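Carbohydrate kinase, FGGY (Rhodospirillum rubrum, PDB 3IFR) probably phosphorylates D-xylulose at the expense of ATP, as a bacterial sugar kinase of the FGGY family. Local coordinates at residues M301-S306 with P345-E350. Sequence-based numbering, arbitrary orientation.
Sequences MAATGS and PYFLGE
Pro345 O meets both parts of this contact: it accepts a weak hydrogen bond from Phe347 N at 3.4 Å, and Ala303 CB packs on it at 3.8 Å. The setting is the C-terminal domain of the actin-like ATPase fold. Here the chain leaves edge strand 298-301 of a six-stranded mixed sheet and bends into helix 305-315, while 345-350 runs alongside as the loop after strand 342-344.

The loop is shaped by two successive turns. The Phe347 N bond closes an inverse gamma turn at Tyr346; Gly349 N then returns weakly to Tyr346 O (3.2 Å), with Phe347 and Leu348 at the corners of a type I beta turn. With no hydrogen bond joining the two segments, the contact is van der Waals packing; Ala302 and Ala303 contribute about half of the 252 Å² buried, and Leu348 much of the rest.

Ala303 CB reaches the Phe347 ring at its edge, in the ring plane, with CD2 nearest at 3.9 Å. A chi1 of -54° puts Phe347 CG anti to its own carbonyl carbon and beside the backbone N; Trp310 of helix 305-315 meets the same ring with planes inclined at about 50°. Pro345 also packs on Ala382 of helix 372-397 and on Phe485 of helix 475-496, which ties the start of the loop to both helices.

Ala302 CB faces the second turn, 4.0 Å from Leu348 CB and 4.1 Å from Gly349 O. Leu348 lies at the exposed margin, where its CD2 methyl approaches Ala302 O to 3.9 Å.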
HETATM    1  N   MSE A 301      -9.417  -1.939  -1.622  1.00 34.46           N
HETATM    2  CA  MSE A 301     -10.836  -1.679  -1.500  1.00 40.80           C
HETATM    3  C   MSE A 301     -11.145  -0.673  -0.415  1.00 40.94           C
HETATM    4  O   MSE A 301     -10.722  -0.805   0.740  1.00 45.15           O
HETATM    5  CB  MSE A 301     -11.626  -2.930  -1.262  1.00 40.34           C
HETATM    6  CG  MSE A 301     -11.744  -3.810  -2.460  1.00 48.66           C
HETATM    7 SE   MSE A 301     -11.745  -5.584  -1.649  1.00 74.26          SE
HETATM    8  CE  MSE A 301     -12.807  -5.015   0.009  1.00 36.97           C
ATOM      9  N   ALA A 302     -11.926   0.316  -0.796  1.00 41.71           N
ATOM     10  CA  ALA A 302     -12.142   1.450   0.061  1.00 42.06           C
ATOM     11  C   ALA A 302     -12.735   1.056   1.428  1.00 42.68           C
ATOM     12  O   ALA A 302     -12.272   1.537   2.466  1.00 46.97           O
ATOM     13  CB  ALA A 302     -13.001   2.434  -0.636  1.00 40.34           C
ATOM     14  N   ALA A 303     -13.736   0.190   1.467  1.00 38.77           N
ATOM     15  CA  ALA A 303     -14.369  -0.050   2.761  1.00 37.96           C
ATOM     16  C   ALA A 303     -14.160  -1.480   3.193  1.00 39.04           C
ATOM     17  O   ALA A 303     -14.768  -2.378   2.623  1.00 41.85           O
ATOM     18  CB  ALA A 303     -15.855   0.276   2.709  1.00 38.26           C
ATOM     19  N   THR A 304     -13.308  -1.691   4.197  1.00 36.89           N
ATOM     20  CA  THR A 304     -12.995  -3.028   4.699  1.00 34.11           C
ATOM     21  C   THR A 304     -13.147  -3.110   6.218  1.00 34.96           C
ATOM     22  O   THR A 304     -14.236  -3.409   6.726  1.00 34.45           O
ATOM     23  CB  THR A 304     -11.594  -3.463   4.265  1.00 32.82           C
ATOM     24  OG1 THR A 304     -11.654  -3.917   2.918  1.00 33.17           O
ATOM     25  CG2 THR A 304     -11.091  -4.583   5.104  1.00 31.96           C
ATOM     26  N   GLY A 305     -12.076  -2.875   6.958  1.00 32.78           N
ATOM     27  CA  GLY A 305     -12.230  -2.825   8.401  1.00 34.41           C
ATOM     28  C   GLY A 305     -13.085  -1.618   8.775  1.00 33.62           C
ATOM     29  O   GLY A 305     -13.794  -1.638   9.767  1.00 32.99           O
ATOM     30  N   SER A 306     -12.998  -0.556   7.975  1.00 34.58           N
ATOM     31  CA  SER A 306     -13.820   0.641   8.163  1.00 33.19           C
ATOM     32  C   SER A 306     -15.321   0.297   8.078  1.00 33.20           C
ATOM     33  O   SER A 306     -16.137   0.770   8.873  1.00 31.09           O
ATOM     34  CB  SER A 306     -13.470   1.679   7.099  1.00 28.98           C
ATOM     35  OG  SER A 306     -14.031   1.285   5.859  1.00 31.86           O
ATOM     36  N   PRO A 345     -20.693  -4.060  -0.499  1.00 33.07           N
ATOM     37  CA  PRO A 345     -19.959  -3.326   0.543  1.00 29.31           C
ATOM     38  C   PRO A 345     -19.293  -2.051   0.058  1.00 29.49           C
ATOM     39  O   PRO A 345     -18.171  -1.781   0.490  1.00 30.15           O
ATOM     40  CB  PRO A 345     -18.853  -4.310   0.929  1.00 29.43           C
ATOM     41  CG  PRO A 345     -18.730  -5.262  -0.294  1.00 28.18           C
ATOM     42  CD  PRO A 345     -19.811  -4.948  -1.273  1.00 29.06           C
ATOM     43  N   TYR A 346     -19.955  -1.268  -0.785  1.00 31.51           N
ATOM     44  CA  TYR A 346     -19.343  -0.052  -1.332  1.00 33.23           C
ATOM     45  C   TYR A 346     -19.773   1.278  -0.655  1.00 35.39           C
ATOM     46  O   TYR A 346     -20.387   2.164  -1.280  1.00 36.93           O
ATOM     47  CB  TYR A 346     -19.542  -0.032  -2.849  1.00 37.71           C
ATOM     48  CG  TYR A 346     -19.282  -1.389  -3.501  1.00 34.21           C
ATOM     49  CD1 TYR A 346     -18.094  -2.078  -3.274  1.00 33.21           C
ATOM     50  CD2 TYR A 346     -20.227  -1.976  -4.335  1.00 32.82           C
ATOM     51  CE1 TYR A 346     -17.853  -3.307  -3.861  1.00 33.34           C
ATOM     52  CE2 TYR A 346     -20.004  -3.214  -4.919  1.00 35.35           C
ATOM     53  CZ  TYR A 346     -18.816  -3.876  -4.680  1.00 34.52           C
ATOM     54  OH  TYR A 346     -18.585  -5.100  -5.273  1.00 32.33           O
ATOM     55  N   PHE A 347     -19.391   1.423   0.612  1.00 32.64           N
ATOM     56  CA  PHE A 347     -19.789   2.564   1.431  1.00 33.89           C
ATOM     57  C   PHE A 347     -19.105   3.898   1.095  1.00 38.83           C
ATOM     58  O   PHE A 347     -19.635   4.981   1.410  1.00 38.49           O
ATOM     59  CB  PHE A 347     -19.618   2.209   2.908  1.00 34.05           C
ATOM     60  CG  PHE A 347     -20.344   0.948   3.303  1.00 33.24           C
ATOM     61  CD1 PHE A 347     -21.715   0.975   3.576  1.00 31.05           C
ATOM     62  CD2 PHE A 347     -19.670  -0.254   3.382  1.00 29.87           C
ATOM     63  CE1 PHE A 347     -22.396  -0.174   3.934  1.00 31.09           C
ATOM     64  CE2 PHE A 347     -20.334  -1.409   3.747  1.00 33.90           C
ATOM     65  CZ  PHE A 347     -21.706  -1.379   4.018  1.00 33.34           C
ATOM     66  N   LEU A 348     -17.941   3.831   0.456  1.00 37.80           N
ATOM     67  CA  LEU A 348     -17.252   5.038  -0.012  1.00 42.73           C
ATOM     68  C   LEU A 348     -17.225   5.055  -1.529  1.00 46.46           C
ATOM     69  O   LEU A 348     -16.559   5.881  -2.149  1.00 54.81           O
ATOM     70  CB  LEU A 348     -15.814   5.083   0.507  1.00 41.94           C
ATOM     71  CG  LEU A 348     -15.618   5.482   1.967  1.00 45.15           C
ATOM     72  CD1 LEU A 348     -16.882   5.235   2.796  1.00 42.21           C
ATOM     73  CD2 LEU A 348     -14.418   4.758   2.572  1.00 40.83           C
ATOM     74  N   GLY A 349     -17.971   4.150  -2.128  1.00 45.06           N
ATOM     75  CA  GLY A 349     -17.728   3.801  -3.509  1.00 50.07           C
ATOM     76  C   GLY A 349     -16.873   2.537  -3.511  1.00 48.06           C
ATOM     77  O   GLY A 349     -16.635   1.930  -2.451  1.00 50.26           O
ATOM     78  N   GLU A 350     -16.418   2.152  -4.700  1.00 49.09           N
ATOM     79  CA  GLU A 350     -15.601   0.970  -4.920  1.00 47.46           C
ATOM     80  C   GLU A 350     -14.342   1.444  -5.652  1.00 48.92           C
ATOM     81  O   GLU A 350     -14.193   2.633  -5.891  1.00 50.79           O
ATOM     82  CB  GLU A 350     -16.381  -0.039  -5.776  1.00 46.22           C
ATOM     83  CG  GLU A 350     -15.518  -1.032  -6.562  1.00 49.02           C
ATOM     84  CD  GLU A 350     -16.302  -1.757  -7.654  1.00 52.16           C
ATOM     85  OE1 GLU A 350     -17.110  -1.089  -8.357  1.00 46.51           O
ATOM     86  OE2 GLU A 350     -16.099  -2.993  -7.799  1.00 47.53           O
TER